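PDB 5O9X: phosphoacetylglucosamine mutase from Aspergillus lentulus, which interconverts N-acetylglucosamine 6-phosphate and N-acetylglucosamine 1-phosphate, a phosphate-transfer step on the route to UDP-N-acetylglucosamine. Local coordinates for residues M65-H70 with M162-L167; D286-L291 with Q423-A428; T361-L366 with Y378-G383. The protein carries 1 engineered substitution. All blocks are in the same frame, centred on the assembly; numbering follows the deposited sequence.

Contact 1 (M65-H70 with M162-L167); sequences MVTAAH and MTTPQL. Engineered in segment 65-70: Ala69 (natural residue Ser). With G16 (1,6-di-O-phosphono-alpha-D-glucopyranose), chain B.
In the alpha/beta/alpha fold of domain I, Met65, at the end of strand 61-66 and just ahead of the active-site loop 67-70, packs against Thr164 and Leu167 in the first turn of helix 164-176. In phosphohexomutases this loop carries the serine that holds the transferred phosphate; here its counterpart is the engineered Ala69, which replaces a natural Ser. Met65 does most of the touching. Its CG stands anti to the backbone N (chi1 180°) and lies 3.5 Å from Thr164 OG1, while the chain bends at the next torsion and its methyl CE comes within 3.2 Å of Met162 O. The side chains of Met65 and Leu167 pass in opposite directions, with Met65 CB 3.9 Å from Leu167 CD2. Thr67 adds its methyl CG2, which meets Thr164 OG1 with the two side chains crossing at about a right angle. The polar partner of that hydroxyl is Asp286, beyond the two segments. Helix 164-176 starts with a capping box: Gln166 N donates to Thr163 OG1, and Thr163 N returns a bond to Gln166 OE1, tilted 30° from the carbonyl plane. The loop is shaped by an ST turn, in which Ala69 N donates to Thr67 OG1 over 2.8 Å; the same hydroxyl is also hydrogen-bonded to Asp133. Beyond this turn the loop meets the bound glucose 1,6-bisphosphate (G16). Ala69 CB lies 3.1 Å from G16 O2X, and His70 N makes a weak bond to the same oxygen. His70 NE2 is held by Glu510, and the other ring nitrogen, His70 ND1, donates in plane to G16 O2X, 2.7 Å away and nearly straight at 173°.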
loop_
_atom_site.group_PDB
_atom_site.type_symbol
_atom_site.label_atom_id
_atom_site.label_comp_id
_atom_site.label_asym_id
_atom_site.label_seq_id
_atom_site.Cartn_x
_atom_site.Cartn_y
_atom_site.Cartn_z
ATOM N N MET A 65 -6.869 2.777 10.911
ATOM C CA MET A 65 -6.688 3.937 10.022
ATOM C C MET A 65 -8.019 4.152 9.310
ATOM O O MET A 65 -8.539 3.197 8.686
ATOM C CB MET A 65 -5.610 3.619 8.967
ATOM C CG MET A 65 -5.354 4.782 7.985
ATOM S SD MET A 65 -4.605 6.197 8.814
ATOM C CE MET A 65 -4.805 7.399 7.511
ATOM N N VAL A 66 -8.573 5.356 9.391
ATOM C CA VAL A 66 -9.841 5.627 8.724
ATOM C C VAL A 66 -9.490 6.326 7.373
ATOM O O VAL A 66 -9.059 7.466 7.362
ATOM C CB VAL A 66 -10.767 6.504 9.567
ATOM C CG1 VAL A 66 -12.077 6.820 8.778
ATOM C CG2 VAL A 66 -11.032 5.759 10.915
ATOM N N THR A 67 -9.631 5.583 6.261
ATOM C CA THR A 67 -9.285 6.105 4.983
ATOM C C THR A 67 -9.918 5.154 3.961
ATOM O O THR A 67 -10.117 3.967 4.222
ATOM C CB THR A 67 -7.694 6.106 4.772
ATOM O OG1 THR A 67 -7.429 6.654 3.493
ATOM C CG2 THR A 67 -7.076 4.671 4.788
ATOM N N ALA A 68 -10.219 5.705 2.802
ATOM C CA ALA A 68 -10.437 4.904 1.585
ATOM C C ALA A 68 -9.296 5.091 0.539
ATOM O O ALA A 68 -9.468 4.673 -0.609
ATOM C CB ALA A 68 -11.827 5.159 0.980
ATOM N N ALA A 69 -8.140 5.679 0.954
ATOM C CA ALA A 69 -6.838 5.566 0.157
ATOM C C ALA A 69 -6.950 6.115 -1.288
ATOM O O ALA A 69 -7.144 7.320 -1.433
ATOM C CB ALA A 69 -6.403 4.112 0.158
ATOM N N HIS A 70 -6.931 5.268 -2.356
ATOM C CA HIS A 70 -7.011 5.759 -3.738
ATOM C C HIS A 70 -8.449 6.117 -4.168
ATOM O O HIS A 70 -8.640 6.766 -5.235
ATOM C CB HIS A 70 -6.490 4.675 -4.768
ATOM C CG HIS A 70 -7.507 3.659 -5.150
ATOM N ND1 HIS A 70 -7.701 2.493 -4.413
ATOM C CD2 HIS A 70 -8.404 3.615 -6.168
ATOM C CE1 HIS A 70 -8.665 1.779 -4.977
ATOM N NE2 HIS A 70 -9.104 2.443 -6.042
ATOM N N MET A 162 -3.021 11.765 9.773
ATOM C CA MET A 162 -1.722 11.170 9.454
ATOM C C MET A 162 -1.869 10.391 8.159
ATOM O O MET A 162 -2.982 10.025 7.745
ATOM C CB MET A 162 -1.288 10.183 10.588
ATOM C CG MET A 162 -1.008 10.877 11.949
ATOM S SD MET A 162 0.235 10.033 12.974
ATOM C CE MET A 162 -0.497 8.506 13.015
ATOM N N THR A 163 -0.732 10.089 7.531
ATOM C CA THR A 163 -0.730 9.237 6.316
ATOM C C THR A 163 -0.883 7.828 6.872
ATOM O O THR A 163 -0.677 7.608 8.093
ATOM C CB THR A 163 0.651 9.340 5.564
ATOM O OG1 THR A 163 1.688 8.789 6.345
ATOM C CG2 THR A 163 1.029 10.801 5.230
ATOM N N THR A 164 -1.345 6.900 6.033
ATOM C CA THR A 164 -1.420 5.505 6.447
ATOM C C THR A 164 -0.097 4.987 7.013
ATOM O O THR A 164 -0.099 4.369 8.062
ATOM C CB THR A 164 -2.009 4.688 5.292
ATOM O OG1 THR A 164 -3.393 5.082 5.157
ATOM C CG2 THR A 164 -1.970 3.150 5.574
ATOM N N PRO A 165 1.019 5.172 6.297
ATOM C CA PRO A 165 2.265 4.619 6.833
ATOM C C PRO A 165 2.688 5.275 8.159
ATOM O O PRO A 165 3.285 4.591 8.989
ATOM C CB PRO A 165 3.315 5.009 5.760
ATOM C CG PRO A 165 2.546 5.193 4.508
ATOM C CD PRO A 165 1.154 5.627 4.891
ATOM N N GLN A 166 2.370 6.569 8.369
ATOM C CA GLN A 166 2.607 7.178 9.743
ATOM C C GLN A 166 1.897 6.407 10.841
ATOM O O GLN A 166 2.517 6.143 11.907
ATOM C CB GLN A 166 2.227 8.638 9.819
ATOM C CG GLN A 166 3.273 9.488 9.125
ATOM C CD GLN A 166 2.855 10.962 9.110
ATOM O OE1 GLN A 166 1.629 11.318 9.088
ATOM N NE2 GLN A 166 3.860 11.834 9.139
ATOM N N LEU A 167 0.621 6.070 10.614
ATOM C CA LEU A 167 -0.117 5.290 11.608
ATOM C C LEU A 167 0.558 3.885 11.836
ATOM O O LEU A 167 0.770 3.478 12.981
ATOM C CB LEU A 167 -1.661 5.250 11.248
ATOM C CG LEU A 167 -2.225 4.432 12.394
ATOM C CD1 LEU A 167 -2.490 5.107 13.741
ATOM C CD2 LEU A 167 -3.198 3.377 11.981
HETATM C C1 G16 B . -5.646 -1.270 -2.035
HETATM C C2 G16 B . -4.669 -2.367 -1.622
HETATM C C3 G16 B . -3.713 -2.707 -2.809
HETATM C C4 G16 B . -4.429 -3.090 -4.093
HETATM C C5 G16 B . -5.379 -1.957 -4.455
HETATM C C6 G16 B . -6.378 -2.290 -5.538
HETATM O O1 G16 B . -4.907 -0.082 -2.336
HETATM O O2 G16 B . -3.903 -2.054 -0.418
HETATM O O3 G16 B . -2.835 -3.657 -2.354
HETATM O O4 G16 B . -3.538 -3.300 -5.274
HETATM O O5 G16 B . -6.292 -1.658 -3.371
HETATM O O6 G16 B . -7.187 -3.451 -5.046
HETATM P P G16 B . -8.426 -3.974 -5.954
HETATM O O1P G16 B . -7.918 -4.206 -7.396
HETATM O O2P G16 B . -9.493 -2.854 -5.984
HETATM O O3P G16 B . -9.044 -5.206 -5.259
HETATM P "P'" G16 B . -5.133 1.332 -1.541
HETATM O O1X G16 B . -5.455 0.995 -0.060
HETATM O O2X G16 B . -6.424 1.984 -2.133
HETATM O O3X G16 B . -3.984 2.228 -1.850
#

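Contact 2 (D286-L291 with Q423-A428). Unlike the reference sequence in segment 286-291: Leu291 (reference Val). With G16 (1,6-di-O-phosphono-alpha-D-glucopyranose), chain B.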
loop_
_atom_site.group_PDB
_atom_site.type_symbol
_atom_site.label_atom_id
_atom_site.label_comp_id
_atom_site.label_asym_id
_atom_site.label_seq_id
_atom_site.Cartn_x
_atom_site.Cartn_y
_atom_site.Cartn_z
ATOM N N ASP A 286 -3.864 8.828 0.689
ATOM C CA ASP A 286 -3.315 8.507 2.057
ATOM C C ASP A 286 -1.771 8.306 2.058
ATOM O O ASP A 286 -1.158 7.786 3.032
ATOM C CB ASP A 286 -4.010 7.298 2.704
ATOM C CG ASP A 286 -3.719 5.982 1.995
ATOM O OD1 ASP A 286 -3.357 6.080 0.801
ATOM O OD2 ASP A 286 -3.890 4.847 2.602
ATOM N N ALA A 287 -1.155 8.675 0.933
ATOM C CA ALA A 287 0.305 8.577 0.723
ATOM C C ALA A 287 0.825 7.127 0.957
ATOM O O ALA A 287 1.854 6.903 1.614
ATOM C CB ALA A 287 1.069 9.587 1.590
ATOM N N ASP A 288 0.114 6.165 0.370
ATOM C CA ASP A 288 0.632 4.846 0.445
ATOM C C ASP A 288 0.870 4.178 -0.914
ATOM O O ASP A 288 1.045 2.949 -1.012
ATOM C CB ASP A 288 -0.244 4.003 1.371
ATOM C CG ASP A 288 0.592 2.915 2.072
ATOM O OD1 ASP A 288 1.850 3.062 2.183
ATOM O OD2 ASP A 288 -0.005 1.923 2.396
ATOM N N ARG A 289 0.882 5.001 -1.947
ATOM C CA ARG A 289 1.323 4.586 -3.301
ATOM C C ARG A 289 2.212 5.694 -3.818
ATOM O O ARG A 289 1.924 6.883 -3.571
ATOM C CB ARG A 289 0.128 4.517 -4.262
ATOM C CG ARG A 289 -0.857 3.412 -3.926
ATOM C CD ARG A 289 -1.941 3.428 -5.020
ATOM N NE ARG A 289 -3.042 2.506 -4.664
ATOM C CZ ARG A 289 -4.000 2.162 -5.517
ATOM N NH1 ARG A 289 -4.006 2.681 -6.739
ATOM N NH2 ARG A 289 -4.996 1.386 -5.148
ATOM N N ILE A 290 3.239 5.315 -4.593
ATOM C CA ILE A 290 3.976 6.340 -5.353
ATOM C C ILE A 290 4.274 5.795 -6.762
ATOM O O ILE A 290 4.656 4.640 -6.895
ATOM C CB ILE A 290 5.256 6.754 -4.664
ATOM C CG1 ILE A 290 5.961 7.897 -5.460
ATOM C CG2 ILE A 290 6.127 5.556 -4.293
ATOM C CD1 ILE A 290 7.000 8.596 -4.648
ATOM N N LEU A 291 4.059 6.606 -7.785
ATOM C CA LEU A 291 4.865 6.443 -9.012
ATOM C C LEU A 291 5.521 7.588 -9.570
ATOM O O LEU A 291 5.225 8.681 -9.192
ATOM C CB LEU A 291 4.178 5.835 -10.135
ATOM C CG LEU A 291 2.853 5.882 -10.600
ATOM C CD1 LEU A 291 2.650 4.637 -9.710
ATOM C CD2 LEU A 291 2.327 7.272 -10.309
ATOM N N GLN A 423 9.519 -1.065 6.884
ATOM C CA GLN A 423 9.371 -2.492 6.898
ATOM C C GLN A 423 7.872 -2.856 7.076
ATOM O O GLN A 423 7.124 -2.100 7.739
ATOM C CB GLN A 423 10.285 -3.027 8.008
ATOM C CG GLN A 423 11.746 -2.586 7.833
ATOM C CD GLN A 423 12.361 -3.178 6.554
ATOM O OE1 GLN A 423 12.524 -4.412 6.433
ATOM N NE2 GLN A 423 12.682 -2.310 5.586
ATOM N N ALA A 424 7.471 -3.971 6.422
ATOM C CA ALA A 424 6.086 -4.587 6.340
ATOM C C ALA A 424 5.103 -4.056 5.254
ATOM O O ALA A 424 5.082 -4.532 4.091
ATOM C CB ALA A 424 5.408 -4.735 7.714
ATOM N N VAL A 425 4.260 -3.110 5.636
ATOM C CA VAL A 425 3.444 -2.406 4.674
ATOM C C VAL A 425 4.374 -1.285 4.135
ATOM O O VAL A 425 5.129 -0.657 4.860
ATOM C CB VAL A 425 2.096 -1.900 5.314
ATOM C CG1 VAL A 425 1.250 -1.045 4.358
ATOM C CG2 VAL A 425 1.275 -3.091 5.787
ATOM N N GLY A 426 4.280 -1.011 2.870
ATOM C CA GLY A 426 5.171 -0.001 2.327
ATOM C C GLY A 426 4.842 1.384 2.782
ATOM O O GLY A 426 3.763 1.624 3.381
ATOM N N ASP A 427 5.767 2.300 2.530
ATOM C CA ASP A 427 5.558 3.716 2.857
ATOM C C ASP A 427 5.960 4.499 1.621
ATOM O O ASP A 427 7.139 4.547 1.311
ATOM C CB ASP A 427 6.406 4.044 4.113
ATOM C CG ASP A 427 6.443 5.533 4.427
ATOM O OD1 ASP A 427 6.016 6.332 3.581
ATOM O OD2 ASP A 427 6.904 5.935 5.508
ATOM N N ALA A 428 5.010 5.116 0.914
ATOM C CA ALA A 428 5.297 5.866 -0.300
ATOM C C ALA A 428 6.370 6.970 -0.199
ATOM O O ALA A 428 7.217 7.126 -1.102
ATOM C CB ALA A 428 4.043 6.423 -0.932
HETATM C C1 G16 B . -5.646 -1.270 -2.035
HETATM C C2 G16 B . -4.669 -2.367 -1.622
HETATM C C3 G16 B . -3.713 -2.707 -2.809
HETATM C C4 G16 B . -4.429 -3.090 -4.093
HETATM C C5 G16 B . -5.379 -1.957 -4.455
HETATM C C6 G16 B . -6.378 -2.290 -5.538
HETATM O O1 G16 B . -4.907 -0.082 -2.336
HETATM O O2 G16 B . -3.903 -2.054 -0.418
HETATM O O3 G16 B . -2.835 -3.657 -2.354
HETATM O O4 G16 B . -3.538 -3.300 -5.274
HETATM O O5 G16 B . -6.292 -1.658 -3.371
HETATM O O6 G16 B . -7.187 -3.451 -5.046
HETATM P P G16 B . -8.426 -3.974 -5.954
HETATM O O1P G16 B . -7.918 -4.206 -7.396
HETATM O O2P G16 B . -9.493 -2.854 -5.984
HETATM O O3P G16 B . -9.044 -5.206 -5.259
HETATM P "P'" G16 B . -5.133 1.332 -1.541
HETATM O O1X G16 B . -5.455 0.995 -0.060
HETATM O O2X G16 B . -6.424 1.984 -2.133
HETATM O O3X G16 B . -3.984 2.228 -1.850
HETATM O O HOH W 1 4.106 7.928 2.808
#
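Ala428, the first residue of helix 428-442, presses its methyl group into the backbone of residues 287-289: Ala428 CB lies 3.4 Å from Ala287 O and equally 3.4 Å from Arg289 O. Ile290 adds the apolar side of the packing, its CB 3.9 Å from Ala428 CB, while its CG2 and CD1 lie against Ala428 O. Asp288 meets the loop that leads into helix 428-442. Its carboxylate end bends nearer than its CB does, bringing OD2 to 3.8 Å from Val425 CG1, and the two side chains cross at about a right angle. Pro165 of helix 164-176 packs against Asp288 and Asp427 alike. Residues 286-289 belong to the sequence DGDADR, which corresponds to the metal-binding loop of phosphohexomutases and here joins strand 279-283 to strand 290-295 in domain II; the partner segment comes from domain III. A water ties the two together, donating to Ala287 O and, over 2.6 Å, to Asp427 OD1. Asp427 is the N-cap of helix 428-442; its OD1 also accepts weak bonds from the backbone N of Ile429 and Ser430, and its OD2 is hydrogen-bonded to Tyr191 and Asn422. Arg289 points its CB away from this packing; its chain runs extended from CG to NE, and the guanidinium at its end meets G16: Arg289 NE donates to O3X over 3.0 Å, and NH2 donates to O1 in the guanidinium plane at 167°.

Contact 3 (T361-L366 with Y378-G383); sequences TGVKHL and YFEANG. With G16 (1,6-di-O-phosphono-alpha-D-glucopyranose), chain B.
Leu366 and Tyr378 form the tight end of this contact, where the first turn of helix 363-370 lies against the end of strand 375-379. Leu366 CB comes within 3.5 Å of Tyr378 CD1, and Leu366 O stands over one ring face, offset toward the rim. Leu366 CD2 touches Phe379 O, and both methyls of Leu366 touch Glu380 CG, the two side chains crossing obliquely. Val363 packs less closely, its CG1 near the Tyr378 edge, 4.3 Å from CE1. The other end is polar, and a single water sits in it. Gly362 N donates to Glu380 OE2 over 3.1 Å from above the carboxylate plane, and the water links that oxygen to Thr361 OG1. Extended beyond CG, Glu380 grips the sugar with both oxygens: G16 O3 donates to OE1 over 2.5 Å, and G16 O4 donates to OE2 over 2.8 Å. Val363 N also donates to G16 O3, while Asn382 ND2 adds a weak bond to O4. Glu380 opens a type I turn closed by Gly383 N on Glu380 O; this turn corresponds to the sugar-binding loop of domain III in phosphohexomutases.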
loop_
_atom_site.group_PDB
_atom_site.type_symbol
_atom_site.label_atom_id
_atom_site.label_comp_id
_atom_site.label_asym_id
_atom_site.label_seq_id
_atom_site.Cartn_x
_atom_site.Cartn_y
_atom_site.Cartn_z
ATOM N N THR A 361 -3.563 -9.867 -5.667
ATOM C CA THR A 361 -3.584 -8.445 -5.397
ATOM C C THR A 361 -3.811 -8.190 -3.910
ATOM O O THR A 361 -4.635 -8.883 -3.251
ATOM C CB THR A 361 -4.653 -7.771 -6.260
ATOM O OG1 THR A 361 -4.083 -7.618 -7.553
ATOM C CG2 THR A 361 -5.049 -6.387 -5.755
ATOM N N GLY A 362 -3.076 -7.210 -3.394
ATOM C CA GLY A 362 -3.294 -6.770 -1.978
ATOM C C GLY A 362 -1.941 -6.993 -1.259
ATOM O O GLY A 362 -1.415 -8.116 -1.211
ATOM N N VAL A 363 -1.403 -5.935 -0.639
ATOM C CA VAL A 363 -0.117 -5.948 0.072
ATOM C C VAL A 363 0.084 -7.154 1.054
ATOM O O VAL A 363 1.150 -7.730 1.158
ATOM C CB VAL A 363 0.046 -4.607 0.904
ATOM C CG1 VAL A 363 1.383 -4.596 1.655
ATOM C CG2 VAL A 363 0.015 -3.409 -0.022
ATOM N N LYS A 364 -0.959 -7.545 1.731
ATOM C CA LYS A 364 -0.890 -8.656 2.656
ATOM C C LYS A 364 -0.311 -9.901 1.973
ATOM O O LYS A 364 0.599 -10.556 2.484
ATOM C CB LYS A 364 -2.301 -8.879 3.293
ATOM C CG LYS A 364 -3.451 -9.272 2.302
ATOM C CD LYS A 364 -4.853 -8.819 2.776
ATOM C CE LYS A 364 -6.049 -9.567 2.146
ATOM N NZ LYS A 364 -7.428 -9.031 2.555
ATOM N N HIS A 365 -0.814 -10.220 0.778
ATOM C CA HIS A 365 -0.307 -11.351 -0.006
ATOM C C HIS A 365 1.131 -11.184 -0.486
ATOM O O HIS A 365 1.910 -12.186 -0.547
ATOM C CB HIS A 365 -1.230 -11.569 -1.219
ATOM C CG HIS A 365 -2.651 -11.818 -0.798
ATOM N ND1 HIS A 365 -3.022 -12.917 -0.051
ATOM C CD2 HIS A 365 -3.784 -11.122 -1.031
ATOM C CE1 HIS A 365 -4.327 -12.883 0.159
ATOM N NE2 HIS A 365 -4.817 -11.796 -0.420
ATOM N N LEU A 366 1.485 -9.966 -0.929
ATOM C CA LEU A 366 2.867 -9.793 -1.406
ATOM C C LEU A 366 3.859 -9.935 -0.258
ATOM O O LEU A 366 4.928 -10.504 -0.471
ATOM C CB LEU A 366 3.137 -8.403 -2.090
ATOM C CG LEU A 366 2.509 -8.288 -3.509
ATOM C CD1 LEU A 366 1.005 -7.888 -3.501
ATOM C CD2 LEU A 366 3.258 -7.153 -4.261
ATOM N N TYR A 378 9.040 -6.171 -2.827
ATOM C CA TYR A 378 7.681 -6.345 -3.364
ATOM C C TYR A 378 6.924 -5.045 -3.645
ATOM O O TYR A 378 6.775 -4.220 -2.765
ATOM C CB TYR A 378 6.860 -7.275 -2.477
ATOM C CG TYR A 378 6.684 -6.867 -1.031
ATOM C CD1 TYR A 378 5.478 -6.251 -0.556
ATOM C CD2 TYR A 378 7.695 -7.136 -0.130
ATOM C CE1 TYR A 378 5.364 -5.917 0.819
ATOM C CE2 TYR A 378 7.593 -6.791 1.210
ATOM C CZ TYR A 378 6.434 -6.248 1.672
ATOM O OH TYR A 378 6.472 -5.998 3.015
ATOM N N PHE A 379 6.529 -4.857 -4.896
ATOM C CA PHE A 379 5.704 -3.700 -5.324
ATOM C C PHE A 379 4.501 -4.170 -6.143
ATOM O O PHE A 379 4.667 -5.131 -6.886
ATOM C CB PHE A 379 6.561 -2.669 -6.104
ATOM C CG PHE A 379 7.395 -1.784 -5.211
ATOM C CD1 PHE A 379 6.991 -0.500 -4.929
ATOM C CD2 PHE A 379 8.595 -2.281 -4.631
ATOM C CE1 PHE A 379 7.733 0.330 -4.080
ATOM C CE2 PHE A 379 9.355 -1.481 -3.761
ATOM C CZ PHE A 379 8.906 -0.157 -3.524
ATOM N N GLU A 380 3.360 -3.466 -6.082
ATOM C CA GLU A 380 2.328 -3.621 -7.053
ATOM C C GLU A 380 2.574 -2.549 -8.067
ATOM O O GLU A 380 3.185 -1.512 -7.705
ATOM C CB GLU A 380 0.943 -3.447 -6.376
ATOM C CG GLU A 380 0.718 -4.618 -5.405
ATOM C CD GLU A 380 -0.634 -4.516 -4.724
ATOM O OE1 GLU A 380 -0.776 -3.719 -3.771
ATOM O OE2 GLU A 380 -1.541 -5.217 -5.145
ATOM N N ALA A 381 2.146 -2.776 -9.321
ATOM C CA ALA A 381 2.329 -1.789 -10.390
ATOM C C ALA A 381 1.783 -0.420 -9.996
ATOM O O ALA A 381 2.286 0.600 -10.476
ATOM C CB ALA A 381 1.652 -2.337 -11.725
ATOM N N ASN A 382 0.701 -0.396 -9.190
ATOM C CA ASN A 382 0.035 0.858 -8.818
ATOM C C ASN A 382 0.907 1.698 -7.864
ATOM O O ASN A 382 0.511 2.812 -7.485
ATOM C CB ASN A 382 -1.354 0.564 -8.132
ATOM C CG ASN A 382 -1.239 -0.224 -6.823
ATOM O OD1 ASN A 382 -0.251 -0.129 -6.126
ATOM N ND2 ASN A 382 -2.279 -0.988 -6.478
ATOM N N GLY A 383 2.046 1.133 -7.399
ATOM C CA GLY A 383 3.009 1.926 -6.565
ATOM C C GLY A 383 2.974 1.660 -5.063
ATOM O O GLY A 383 3.712 2.275 -4.302
HETATM C C1 G16 B . -5.646 -1.270 -2.035
HETATM C C2 G16 B . -4.669 -2.367 -1.622
HETATM C C3 G16 B . -3.713 -2.707 -2.809
HETATM C C4 G16 B . -4.429 -3.090 -4.093
HETATM C C5 G16 B . -5.379 -1.957 -4.455
HETATM C C6 G16 B . -6.378 -2.290 -5.538
HETATM O O1 G16 B . -4.907 -0.082 -2.336
HETATM O O2 G16 B . -3.903 -2.054 -0.418
HETATM O O3 G16 B . -2.835 -3.657 -2.354
HETATM O O4 G16 B . -3.538 -3.300 -5.274
HETATM O O5 G16 B . -6.292 -1.658 -3.371
HETATM O O6 G16 B . -7.187 -3.451 -5.046
HETATM P P G16 B . -8.426 -3.974 -5.954
HETATM O O1P G16 B . -7.918 -4.206 -7.396
HETATM O O2P G16 B . -9.493 -2.854 -5.984
HETATM O O3P G16 B . -9.044 -5.206 -5.259
HETATM P "P'" G16 B . -5.133 1.332 -1.541
HETATM O O1X G16 B . -5.455 0.995 -0.060
HETATM O O2X G16 B . -6.424 1.984 -2.133
HETATM O O3X G16 B . -3.984 2.228 -1.850
HETATM O O HOH W 2 -1.931 -5.807 -7.644
#

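How the contacts relate
All three contacts converge on G16, two on its 1-phosphate group and one on its sugar hydroxyls. Contact 1 and contact 2, with centres about 10 Å apart, join directly: Thr164 OG1 is hydrogen-bonded to Asp286 OD2 over 2.6 Å, and His70 packs against Arg289 beside the phosphate. Contact 2 and contact 3 are also about 10 Å apart between centres and meet through Ile290 N and Gly383 O at 3.1 Å, probably a hydrogen bond, with Asn382 O against Arg289 CD. Contacts 1 and 3 do not touch; their nearest atoms are about 7 Å apart. Contact 2 therefore sits between the domain I loop and the sugar-binding turn of domain III.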